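Local atomic coordinates of delta-aminolevulinic acid dehydratase (Toxoplasma gondii ME49, PDB entry 3OBK), a protein that catalyses the condensation of two molecules of 5-aminolevulinic acid to the pyrrole porphobilinogen, an early step of tetrapyrrole (haem) biosynthesis. Residues 47-53 / 89-95; 129-135 / 177-183; 207-213 / 261-267. Numbering follows the deposited sequence.

Contact 1: residues 47-53 / 89-95; sequences IYPLFVH and AFMLFPK
Segments 47-53 and 89-95 are extended, neighbouring parallel strands whose axes approach to 4.5 Å at 25°. The register runs without a bulge: Tyr48 lies beside Phe90 (CA-CA 4.8 Å) and Val52 beside Pro94. Tyr48, Leu50 and Val52 supply the N and O of 47-53 in all six backbone hydrogen bonds, from Tyr48 N to Ala89 O (2.9 Å) through to Lys95 N to Val52 O (2.9 Å). Pro49 and Pro94 lack NH groups, but their positions need no donor here. Ile47, Pro49, Met91, Phe51 and Phe93 share one face. Phe51 and Phe93 are both m at chi1; Phe51 CD1 rests 3.8 Å from Phe93 CB. On the other face, beneath helix 72-84, Tyr48 (t) meets Phe90 (m), Tyr48 CB lying 4.0 Å from Phe90 CD1. His53 NE2 is hydrogen-bonded to Thr57 O, while one water joins His53 ND1 (3.1 Å) to Lys95 NZ (3.0 Å). Such two-sided apolar pairing suits a TIM-barrel wall, one face packing on helices, the other filling the interior, where Phe93 touches porphobilinogen.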
loop_
_atom_site.group_PDB
_atom_site.type_symbol
_atom_site.label_atom_id
_atom_site.label_comp_id
_atom_site.label_asym_id
_atom_site.label_seq_id
_atom_site.Cartn_x
_atom_site.Cartn_y
_atom_site.Cartn_z
ATOM N N ILE A 47 -4.412 -9.245 -32.201
ATOM C CA ILE A 47 -4.748 -8.255 -33.198
ATOM C C ILE A 47 -3.756 -8.414 -34.354
ATOM O O ILE A 47 -2.535 -8.445 -34.138
ATOM C CB ILE A 47 -4.627 -6.825 -32.619
ATOM C CG1 ILE A 47 -5.464 -6.665 -31.349
ATOM C CG2 ILE A 47 -5.084 -5.843 -33.590
ATOM C CD1 ILE A 47 -5.236 -5.381 -30.625
ATOM N N TYR A 48 -4.263 -8.492 -35.578
ATOM C CA TYR A 48 -3.416 -8.743 -36.736
ATOM C C TYR A 48 -3.261 -7.463 -37.552
ATOM O O TYR A 48 -4.247 -6.939 -38.081
ATOM C CB TYR A 48 -4.063 -9.847 -37.590
ATOM C CG TYR A 48 -3.247 -10.394 -38.749
ATOM C CD1 TYR A 48 -1.866 -10.395 -38.714
ATOM C CD2 TYR A 48 -3.868 -10.966 -39.855
ATOM C CE1 TYR A 48 -1.119 -10.916 -39.752
ATOM C CE2 TYR A 48 -3.120 -11.517 -40.912
ATOM C CZ TYR A 48 -1.737 -11.477 -40.840
ATOM O OH TYR A 48 -0.933 -11.953 -41.837
ATOM N N PRO A 49 -2.033 -6.944 -37.660
ATOM C CA PRO A 49 -1.876 -5.697 -38.386
ATOM C C PRO A 49 -1.452 -5.895 -39.840
ATOM O O PRO A 49 -0.504 -6.633 -40.103
ATOM C CB PRO A 49 -0.781 -4.949 -37.589
ATOM C CG PRO A 49 -0.360 -5.857 -36.477
ATOM C CD PRO A 49 -0.812 -7.242 -36.909
ATOM N N LEU A 50 -2.163 -5.232 -40.754
ATOM C CA LEU A 50 -1.946 -5.415 -42.186
ATOM C C LEU A 50 -1.723 -4.093 -42.912
ATOM O O LEU A 50 -2.105 -3.014 -42.431
ATOM C CB LEU A 50 -3.129 -6.131 -42.826
ATOM C CG LEU A 50 -3.448 -7.523 -42.258
ATOM C CD1 LEU A 50 -4.827 -7.959 -42.673
ATOM C CD2 LEU A 50 -2.353 -8.532 -42.688
ATOM N N PHE A 51 -1.080 -4.219 -44.070
ATOM C CA PHE A 51 -0.741 -3.103 -44.911
ATOM C C PHE A 51 -1.452 -3.253 -46.219
ATOM O O PHE A 51 -1.411 -4.336 -46.832
ATOM C CB PHE A 51 0.753 -3.105 -45.196
ATOM C CG PHE A 51 1.585 -2.992 -43.979
ATOM C CD1 PHE A 51 1.797 -1.754 -43.386
ATOM C CD2 PHE A 51 2.130 -4.117 -43.393
ATOM C CE1 PHE A 51 2.566 -1.660 -42.236
ATOM C CE2 PHE A 51 2.892 -4.017 -42.258
ATOM C CZ PHE A 51 3.109 -2.800 -41.675
ATOM N N VAL A 52 -2.079 -2.158 -46.653
ATOM C CA VAL A 52 -2.745 -2.106 -47.942
ATOM C C VAL A 52 -2.223 -0.953 -48.791
ATOM O O VAL A 52 -1.951 0.128 -48.284
ATOM C CB VAL A 52 -4.269 -1.963 -47.799
ATOM C CG1 VAL A 52 -4.627 -0.760 -46.970
ATOM C CG2 VAL A 52 -4.936 -1.900 -49.196
ATOM N N HIS A 53 -2.111 -1.191 -50.096
ATOM C CA HIS A 53 -1.782 -0.127 -51.050
ATOM C C HIS A 53 -2.704 -0.146 -52.263
ATOM O O HIS A 53 -3.403 -1.117 -52.511
ATOM C CB HIS A 53 -0.296 -0.181 -51.452
ATOM C CG HIS A 53 0.104 -1.373 -52.275
ATOM N ND1 HIS A 53 1.358 -1.481 -52.842
ATOM C CD2 HIS A 53 -0.564 -2.498 -52.626
ATOM C CE1 HIS A 53 1.434 -2.609 -53.526
ATOM N NE2 HIS A 53 0.286 -3.251 -53.401
ATOM N N ALA A 89 -9.750 -9.307 -34.686
ATOM C CA ALA A 89 -9.381 -7.880 -34.728
ATOM C C ALA A 89 -8.206 -7.581 -35.637
ATOM O O ALA A 89 -7.149 -8.179 -35.523
ATOM C CB ALA A 89 -9.081 -7.378 -33.335
ATOM N N PHE A 90 -8.378 -6.585 -36.483
ATOM C CA PHE A 90 -7.440 -6.301 -37.547
ATOM C C PHE A 90 -7.178 -4.814 -37.591
ATOM O O PHE A 90 -8.099 -3.998 -37.564
ATOM C CB PHE A 90 -8.012 -6.744 -38.901
ATOM C CG PHE A 90 -8.400 -8.179 -38.951
ATOM C CD1 PHE A 90 -7.537 -9.109 -39.451
ATOM C CD2 PHE A 90 -9.613 -8.597 -38.464
ATOM C CE1 PHE A 90 -7.886 -10.432 -39.486
ATOM C CE2 PHE A 90 -9.963 -9.912 -38.484
ATOM C CZ PHE A 90 -9.088 -10.837 -38.983
ATOM N N MET A 91 -5.915 -4.467 -37.679
ATOM C CA MET A 91 -5.486 -3.086 -37.643
ATOM C C MET A 91 -5.000 -2.821 -39.073
ATOM O O MET A 91 -4.326 -3.667 -39.649
ATOM C CB MET A 91 -4.371 -3.000 -36.588
ATOM C CG MET A 91 -3.977 -1.665 -36.032
ATOM S SD MET A 91 -2.777 -1.889 -34.635
ATOM C CE MET A 91 -3.790 -1.842 -33.154
ATOM N N LEU A 92 -5.355 -1.677 -39.654
ATOM C CA LEU A 92 -5.040 -1.380 -41.061
ATOM C C LEU A 92 -4.194 -0.135 -41.274
ATOM O O LEU A 92 -4.532 0.953 -40.830
ATOM C CB LEU A 92 -6.320 -1.191 -41.881
ATOM C CG LEU A 92 -7.464 -2.170 -41.706
ATOM C CD1 LEU A 92 -8.571 -1.677 -42.601
ATOM C CD2 LEU A 92 -7.050 -3.604 -42.044
ATOM N N PHE A 93 -3.118 -0.298 -42.014
ATOM C CA PHE A 93 -2.224 0.788 -42.314
ATOM C C PHE A 93 -2.176 0.967 -43.835
ATOM O O PHE A 93 -2.101 -0.010 -44.564
ATOM C CB PHE A 93 -0.841 0.435 -41.800
ATOM C CG PHE A 93 -0.757 0.265 -40.315
ATOM C CD1 PHE A 93 -0.684 1.366 -39.478
ATOM C CD2 PHE A 93 -0.654 -0.985 -39.761
ATOM C CE1 PHE A 93 -0.552 1.204 -38.113
ATOM C CE2 PHE A 93 -0.503 -1.157 -38.412
ATOM C CZ PHE A 93 -0.455 -0.085 -37.584
ATOM N N PRO A 94 -2.255 2.207 -44.321
ATOM C CA PRO A 94 -2.147 2.463 -45.759
ATOM C C PRO A 94 -0.757 2.899 -46.215
ATOM O O PRO A 94 -0.174 3.804 -45.636
ATOM C CB PRO A 94 -3.118 3.610 -45.968
ATOM C CG PRO A 94 -3.056 4.369 -44.705
ATOM C CD PRO A 94 -2.711 3.397 -43.598
ATOM N N LYS A 95 -0.234 2.238 -47.243
ATOM C CA LYS A 95 0.896 2.773 -48.009
ATOM C C LYS A 95 0.286 3.709 -49.051
ATOM O O LYS A 95 -0.369 3.267 -49.972
ATOM C CB LYS A 95 1.745 1.633 -48.621
ATOM C CG LYS A 95 2.382 1.855 -50.012
ATOM C CD LYS A 95 3.393 2.991 -50.083
ATOM C CE LYS A 95 4.318 2.879 -51.350
ATOM N NZ LYS A 95 3.625 2.838 -52.716
HETATM O O HOH W 1 4.107 -0.083 -53.344
#

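Contact 2: residues 129-135 / 177-183; sequences VLLLADV and ADMVCPS. With PBG (3-[5-(aminomethyl)-4-(carboxymethyl)-1H-pyrrol-3-yl]propanoic acid), chain L.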
loop_
_atom_site.group_PDB
_atom_site.type_symbol
_atom_site.label_atom_id
_atom_site.label_comp_id
_atom_site.label_asym_id
_atom_site.label_seq_id
_atom_site.Cartn_x
_atom_site.Cartn_y
_atom_site.Cartn_z
ATOM N N VAL A 129 -16.624 -7.960 -38.729
ATOM C CA VAL A 129 -15.169 -7.892 -38.494
ATOM C C VAL A 129 -14.862 -6.737 -37.545
ATOM O O VAL A 129 -15.528 -5.703 -37.591
ATOM C CB VAL A 129 -14.351 -7.722 -39.852
ATOM C CG1 VAL A 129 -14.583 -6.325 -40.487
ATOM C CG2 VAL A 129 -12.838 -7.994 -39.657
ATOM N N LEU A 130 -13.866 -6.907 -36.686
ATOM C CA LEU A 130 -13.391 -5.789 -35.848
ATOM C C LEU A 130 -12.208 -5.017 -36.498
ATOM O O LEU A 130 -11.127 -5.558 -36.665
ATOM C CB LEU A 130 -13.009 -6.315 -34.469
ATOM C CG LEU A 130 -12.997 -5.283 -33.352
ATOM C CD1 LEU A 130 -14.427 -4.819 -33.093
ATOM C CD2 LEU A 130 -12.362 -5.869 -32.092
ATOM N N LEU A 131 -12.427 -3.759 -36.872
ATOM C CA LEU A 131 -11.389 -2.960 -37.540
ATOM C C LEU A 131 -10.866 -1.821 -36.681
ATOM O O LEU A 131 -11.623 -1.062 -36.117
ATOM C CB LEU A 131 -11.907 -2.396 -38.859
ATOM C CG LEU A 131 -12.508 -3.403 -39.835
ATOM C CD1 LEU A 131 -12.930 -2.707 -41.136
ATOM C CD2 LEU A 131 -11.540 -4.573 -40.100
ATOM N N LEU A 132 -9.546 -1.725 -36.591
ATOM C CA LEU A 132 -8.874 -0.694 -35.811
ATOM C C LEU A 132 -8.001 0.076 -36.790
ATOM O O LEU A 132 -7.110 -0.497 -37.391
ATOM C CB LEU A 132 -7.979 -1.335 -34.736
ATOM C CG LEU A 132 -8.531 -2.083 -33.514
ATOM C CD1 LEU A 132 -9.611 -3.115 -33.926
ATOM C CD2 LEU A 132 -7.362 -2.780 -32.722
ATOM N N ALA A 133 -8.269 1.367 -36.962
ATOM C CA ALA A 133 -7.545 2.195 -37.933
ATOM C C ALA A 133 -6.604 3.105 -37.168
ATOM O O ALA A 133 -6.988 3.674 -36.162
ATOM C CB ALA A 133 -8.508 3.010 -38.740
ATOM N N ASP A 134 -5.374 3.253 -37.637
ATOM C CA ASP A 134 -4.438 4.138 -36.990
ATOM C C ASP A 134 -4.876 5.601 -37.199
ATOM O O ASP A 134 -5.542 5.918 -38.193
ATOM C CB ASP A 134 -3.052 3.893 -37.570
ATOM C CG ASP A 134 -1.968 4.620 -36.827
ATOM O OD1 ASP A 134 -1.311 3.996 -35.942
ATOM O OD2 ASP A 134 -1.773 5.824 -37.136
ATOM N N VAL A 135 -4.535 6.467 -36.235
ATOM C CA VAL A 135 -4.689 7.917 -36.380
ATOM C C VAL A 135 -3.326 8.555 -36.144
ATOM O O VAL A 135 -2.689 8.339 -35.120
ATOM C CB VAL A 135 -5.758 8.498 -35.444
ATOM C CG1 VAL A 135 -5.755 10.043 -35.474
ATOM C CG2 VAL A 135 -7.136 7.925 -35.807
ATOM N N ALA A 177 -14.821 2.206 -39.243
ATOM C CA ALA A 177 -13.855 1.781 -38.240
ATOM C C ALA A 177 -14.490 1.606 -36.874
ATOM O O ALA A 177 -15.225 2.478 -36.416
ATOM C CB ALA A 177 -12.733 2.786 -38.146
ATOM N N ASP A 178 -14.190 0.486 -36.215
ATOM C CA ASP A 178 -14.761 0.179 -34.898
ATOM C C ASP A 178 -14.007 0.903 -33.799
ATOM O O ASP A 178 -14.617 1.388 -32.827
ATOM C CB ASP A 178 -14.717 -1.317 -34.641
ATOM C CG ASP A 178 -15.589 -2.087 -35.605
ATOM O OD1 ASP A 178 -16.826 -2.077 -35.416
ATOM O OD2 ASP A 178 -15.046 -2.683 -36.561
ATOM N N MET A 179 -12.681 0.956 -33.965
ATOM C CA MET A 179 -11.785 1.668 -33.084
ATOM C C MET A 179 -10.897 2.596 -33.899
ATOM O O MET A 179 -10.375 2.199 -34.931
ATOM C CB MET A 179 -10.836 0.699 -32.355
ATOM C CG MET A 179 -11.429 -0.468 -31.559
ATOM S SD MET A 179 -10.288 -1.089 -30.215
ATOM C CE MET A 179 -10.327 0.354 -29.138
ATOM N N VAL A 180 -10.670 3.811 -33.419
ATOM C CA VAL A 180 -9.549 4.614 -33.922
ATOM C C VAL A 180 -8.416 4.494 -32.898
ATOM O O VAL A 180 -8.652 4.456 -31.695
ATOM C CB VAL A 180 -9.958 6.079 -34.217
ATOM C CG1 VAL A 180 -11.097 6.111 -35.269
ATOM C CG2 VAL A 180 -10.390 6.789 -32.959
ATOM N N CYS A 181 -7.187 4.422 -33.397
ATOM C CA CYS A 181 -5.994 4.177 -32.584
ATOM C C CYS A 181 -4.953 5.265 -32.782
ATOM O O CYS A 181 -4.094 5.139 -33.655
ATOM C CB CYS A 181 -5.404 2.830 -32.975
ATOM S SG CYS A 181 -6.656 1.519 -32.973
ATOM N N PRO A 182 -5.031 6.347 -31.988
ATOM C CA PRO A 182 -4.113 7.441 -32.222
ATOM C C PRO A 182 -2.717 7.124 -31.745
ATOM O O PRO A 182 -2.492 7.009 -30.549
ATOM C CB PRO A 182 -4.721 8.622 -31.437
ATOM C CG PRO A 182 -6.034 8.152 -30.874
ATOM C CD PRO A 182 -6.132 6.681 -31.075
ATOM N N SER A 183 -1.779 7.041 -32.684
ATOM C CA SER A 183 -0.398 6.662 -32.394
ATOM C C SER A 183 0.551 7.851 -32.474
ATOM O O SER A 183 1.772 7.677 -32.538
ATOM C CB SER A 183 0.050 5.611 -33.387
ATOM O OG SER A 183 0.001 6.138 -34.697
HETATM C CHA PBG L . 2.731 5.701 -36.999
HETATM C C1A PBG L . 2.991 4.278 -36.629
HETATM C C2A PBG L . 4.237 3.672 -36.497
HETATM C C3A PBG L . 3.985 2.359 -36.141
HETATM C C4A PBG L . 2.618 2.231 -35.982
HETATM N NA PBG L . 2.035 3.393 -36.310
HETATM C C5A PBG L . 5.597 4.228 -36.844
HETATM C C6A PBG L . 6.112 5.305 -35.992
HETATM O O1A PBG L . 5.270 5.927 -35.292
HETATM O O2A PBG L . 7.321 5.625 -36.047
HETATM C C7A PBG L . 5.012 1.308 -35.969
HETATM C C8A PBG L . 4.530 -0.092 -35.882
HETATM C C9A PBG L . 5.519 -1.174 -36.016
HETATM O O3A PBG L . 5.105 -2.277 -36.360
HETATM O O4A PBG L . 6.743 -0.981 -36.082
HETATM N N1 PBG L . 2.130 6.552 -36.024
#
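Val135, Asp178 and Cys181 lose the most surface where strands 130-135 and 179-182 run parallel in the barrel wall. At the start of the pair Asp178 OD2 accepts the backbone NH of Leu131 (Leu131 N to Asp178 OD2 2.8 Å), taking the place a backbone carbonyl would fill, while Leu131 O receives both Asp178 N (3.0 Å) and Met179 N (3.1 Å). The carboxylate is held from outside by a salt bridge to Lys123, which also binds Val129 O.

At mid-strand Cys181 N donates to Ala133 O (2.9 Å) and Cys181 O accepts Val135 N (2.9 Å), while the small, apolar thiol points into the barrel, SG lying 3.6 Å from Leu132 CB. Val135, on the face with Ala133 and Val180, is a beta-branched residue well suited to a strand; its CG2 meets Val180 CB at 3.7 Å, its CB meets Pro182 CB at 4.1 Å, and helix 158-175 covers it.

At the C-terminal end, on the side of Asp134 and Ser183, the pair turns polar. Ser183 N donates to Val135 O (2.9 Å), and Ser183 OG donates to Asp134 OD1 (2.8 Å). Porphobilinogen N1 donates to Ser183 OG at 2.5 Å. Asp134 OD1 also takes a weak bond from the pyrrole NA (3.4 Å). Acidic and hydroxyl acceptors at the C-terminal strand ends thus match the nitrogens of the product.

Contact 3: residues 207-213 / 261-267; sequences ILAYSCK and ADMLMVK. With PBG (3-[5-(aminomethyl)-4-(carboxymethyl)-1H-pyrrol-3-yl]propanoic acid), chain L.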
loop_
_atom_site.group_PDB
_atom_site.type_symbol
_atom_site.label_atom_id
_atom_site.label_comp_id
_atom_site.label_asym_id
_atom_site.label_seq_id
_atom_site.Cartn_x
_atom_site.Cartn_y
_atom_site.Cartn_z
ATOM N N ILE A 207 -11.695 4.292 -28.779
ATOM C CA ILE A 207 -10.376 4.876 -28.902
ATOM C C ILE A 207 -9.391 3.941 -28.202
ATOM O O ILE A 207 -9.466 3.748 -27.006
ATOM C CB ILE A 207 -10.319 6.266 -28.273
ATOM C CG1 ILE A 207 -11.170 7.251 -29.076
ATOM C CG2 ILE A 207 -8.872 6.791 -28.199
ATOM C CD1 ILE A 207 -11.411 8.593 -28.377
ATOM N N LEU A 208 -8.499 3.340 -28.977
ATOM C CA LEU A 208 -7.357 2.620 -28.430
ATOM C C LEU A 208 -6.184 3.616 -28.341
ATOM O O LEU A 208 -5.569 3.986 -29.358
ATOM C CB LEU A 208 -7.040 1.415 -29.301
ATOM C CG LEU A 208 -5.776 0.534 -29.166
ATOM C CD1 LEU A 208 -5.223 0.406 -27.766
ATOM C CD2 LEU A 208 -6.092 -0.850 -29.787
ATOM N N ALA A 209 -5.912 4.094 -27.129
ATOM C CA ALA A 209 -4.939 5.179 -26.960
ATOM C C ALA A 209 -3.564 4.576 -26.854
ATOM O O ALA A 209 -3.333 3.700 -26.026
ATOM C CB ALA A 209 -5.275 6.018 -25.711
ATOM N N TYR A 210 -2.646 5.008 -27.702
ATOM C CA TYR A 210 -1.233 4.683 -27.508
ATOM C C TYR A 210 -0.733 5.640 -26.437
ATOM O O TYR A 210 -0.405 6.753 -26.756
ATOM C CB TYR A 210 -0.445 4.884 -28.782
ATOM C CG TYR A 210 -0.640 3.871 -29.865
ATOM C CD1 TYR A 210 -1.753 3.882 -30.655
ATOM C CD2 TYR A 210 0.345 2.947 -30.154
ATOM C CE1 TYR A 210 -1.914 2.954 -31.703
ATOM C CE2 TYR A 210 0.199 2.017 -31.185
ATOM C CZ TYR A 210 -0.935 2.020 -31.963
ATOM O OH TYR A 210 -1.068 1.098 -33.009
ATOM N N SER A 211 -0.726 5.221 -25.166
ATOM C CA SER A 211 -0.300 6.108 -24.065
ATOM C C SER A 211 1.180 6.148 -23.908
ATOM O O SER A 211 1.737 7.222 -23.774
ATOM C CB SER A 211 -0.836 5.657 -22.716
ATOM O OG SER A 211 -2.211 5.535 -22.783
ATOM N N CYS A 212 1.792 4.971 -23.876
ATOM C CA CYS A 212 3.213 4.841 -23.631
ATOM C C CYS A 212 3.889 4.277 -24.881
ATOM O O CYS A 212 4.117 3.088 -25.000
ATOM C CB CYS A 212 3.439 3.946 -22.408
ATOM S SG CYS A 212 2.303 4.332 -21.037
ATOM N N LYS A 213 4.141 5.159 -25.837
ATOM C CA LYS A 213 4.758 4.812 -27.105
ATOM C C LYS A 213 6.131 5.457 -27.116
ATOM O O LYS A 213 6.237 6.671 -26.988
ATOM C CB LYS A 213 3.946 5.335 -28.273
ATOM C CG LYS A 213 4.670 5.168 -29.575
ATOM C CD LYS A 213 3.763 5.459 -30.742
ATOM C CE LYS A 213 4.452 5.142 -32.028
ATOM N NZ LYS A 213 3.539 5.287 -33.133
ATOM N N ALA A 261 -10.304 7.402 -22.906
ATOM C CA ALA A 261 -9.868 6.233 -23.671
ATOM C C ALA A 261 -10.563 4.974 -23.149
ATOM O O ALA A 261 -10.906 4.874 -21.967
ATOM C CB ALA A 261 -8.390 6.063 -23.585
ATOM N N ASP A 262 -10.745 4.032 -24.065
ATOM C CA ASP A 262 -11.326 2.732 -23.815
ATOM C C ASP A 262 -10.250 1.659 -23.544
ATOM O O ASP A 262 -10.525 0.661 -22.867
ATOM C CB ASP A 262 -12.133 2.309 -25.055
ATOM C CG ASP A 262 -13.278 3.244 -25.359
ATOM O OD1 ASP A 262 -14.232 3.275 -24.541
ATOM O OD2 ASP A 262 -13.259 3.920 -26.418
ATOM N N MET A 263 -9.061 1.822 -24.155
ATOM C CA MET A 263 -7.915 0.914 -23.947
ATOM C C MET A 263 -6.622 1.681 -24.057
ATOM O O MET A 263 -6.560 2.702 -24.753
ATOM C CB MET A 263 -7.891 -0.210 -24.978
ATOM C CG MET A 263 -9.185 -1.045 -25.045
ATOM S SD MET A 263 -9.115 -2.435 -26.202
ATOM C CE MET A 263 -10.882 -2.712 -26.388
ATOM N N LEU A 264 -5.592 1.170 -23.377
ATOM C CA LEU A 264 -4.260 1.734 -23.404
ATOM C C LEU A 264 -3.252 0.766 -24.000
ATOM O O LEU A 264 -3.230 -0.418 -23.662
ATOM C CB LEU A 264 -3.841 2.105 -22.013
ATOM C CG LEU A 264 -4.803 3.060 -21.302
ATOM C CD1 LEU A 264 -4.361 3.207 -19.838
ATOM C CD2 LEU A 264 -4.942 4.412 -22.005
ATOM N N MET A 265 -2.447 1.285 -24.918
ATOM C CA MET A 265 -1.456 0.541 -25.661
ATOM C C MET A 265 -0.063 0.943 -25.200
ATOM O O MET A 265 0.218 2.141 -25.009
ATOM C CB MET A 265 -1.619 0.864 -27.135
ATOM C CG MET A 265 -0.484 0.394 -28.081
ATOM S SD MET A 265 -0.616 -1.300 -28.658
ATOM C CE MET A 265 -2.033 -1.210 -29.759
ATOM N N VAL A 266 0.798 -0.044 -24.977
ATOM C CA VAL A 266 2.226 0.199 -24.760
ATOM C C VAL A 266 2.937 -0.355 -25.956
ATOM O O VAL A 266 2.647 -1.478 -26.388
ATOM C CB VAL A 266 2.784 -0.543 -23.534
ATOM C CG1 VAL A 266 4.357 -0.378 -23.446
ATOM C CG2 VAL A 266 2.079 -0.077 -22.282
ATOM N N LYS A 267 3.886 0.414 -26.466
ATOM C CA LYS A 267 4.574 0.077 -27.681
ATOM C C LYS A 267 5.899 0.734 -27.640
ATOM O O LYS A 267 5.977 1.900 -27.266
ATOM C CB LYS A 267 3.805 0.661 -28.826
ATOM C CG LYS A 267 4.403 0.520 -30.226
ATOM C CD LYS A 267 3.382 1.152 -31.124
ATOM C CE LYS A 267 3.855 1.597 -32.460
ATOM N NZ LYS A 267 2.842 2.607 -32.961
HETATM C CHA PBG L . 2.731 5.701 -36.999
HETATM C C1A PBG L . 2.991 4.278 -36.629
HETATM C C2A PBG L . 4.237 3.672 -36.497
HETATM C C3A PBG L . 3.985 2.359 -36.141
HETATM C C4A PBG L . 2.618 2.231 -35.982
HETATM N NA PBG L . 2.035 3.393 -36.310
HETATM C C5A PBG L . 5.597 4.228 -36.844
HETATM C C6A PBG L . 6.112 5.305 -35.992
HETATM O O1A PBG L . 5.270 5.927 -35.292
HETATM O O2A PBG L . 7.321 5.625 -36.047
HETATM C C7A PBG L . 5.012 1.308 -35.969
HETATM C C8A PBG L . 4.530 -0.092 -35.882
HETATM C C9A PBG L . 5.519 -1.174 -36.016
HETATM O O3A PBG L . 5.105 -2.277 -36.360
HETATM O O4A PBG L . 6.743 -0.981 -36.082
HETATM N N1 PBG L . 2.130 6.552 -36.024
#
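Two lysines stretch out together from these parallel strands. Lys213 and Lys267 are t at every chi angle, and full extension carries their amines to the pocket, NZ to NZ 2.8 Å. Lys213 NZ donates to porphobilinogen O1A (2.8 Å) and also binds Ser183 O; Lys267 NZ stops 3.1 Å from porphobilinogen C4A. Met265, the residue with most surface covered by the partner segment, curls back (chi2 and chi3 both p): its CG packs over one face of the Tyr210 ring, 3.4 Å from Tyr210 CD2, and its SD, 4.8 Å from the ring centroid and oblique to it, makes a Met-aromatic contact. Leu208, t at chi1, reaches Met265 CB with CD1 (3.7 Å). A beta bulge lies between Tyr210 and Cys212, where Met265 O accepts weak bonds from Ser211 N (3.2 Å) and Cys212 N (3.4 Å); the one-residue shift pairs Lys213 with Lys267. Amines this close probably cannot both stay protonated, and a neutral lysine is nucleophilic, consistent with the Schiff-base lysines of this enzyme family.

In the fold
Along the chain the contacts follow in series, and together they supply six consecutive strands of the eight-stranded parallel TIM barrel; strands 287-291 and 328-331 close the ring back onto 46-53. Centres of contacts 1 and 2 lie about 10 Å apart, those of 2 and 3 about 11 Å, and those of 1 and 3 about 17 Å. Neighbours are stitched by backbone: Phe90 O meets Leu132 N at 2.9 Å, and Val180 O meets Leu208 N at 2.9 Å. Contacts 1 and 3 instead meet through the barrel interior, Met91 SD being 3.8 Å from Tyr210 OH. Phe93, Asp134, Ser183, Lys213 and Lys267, toward the C-terminal ends of five of these strands or just past them, line the porphobilinogen pocket, the usual active-site position in TIM barrels.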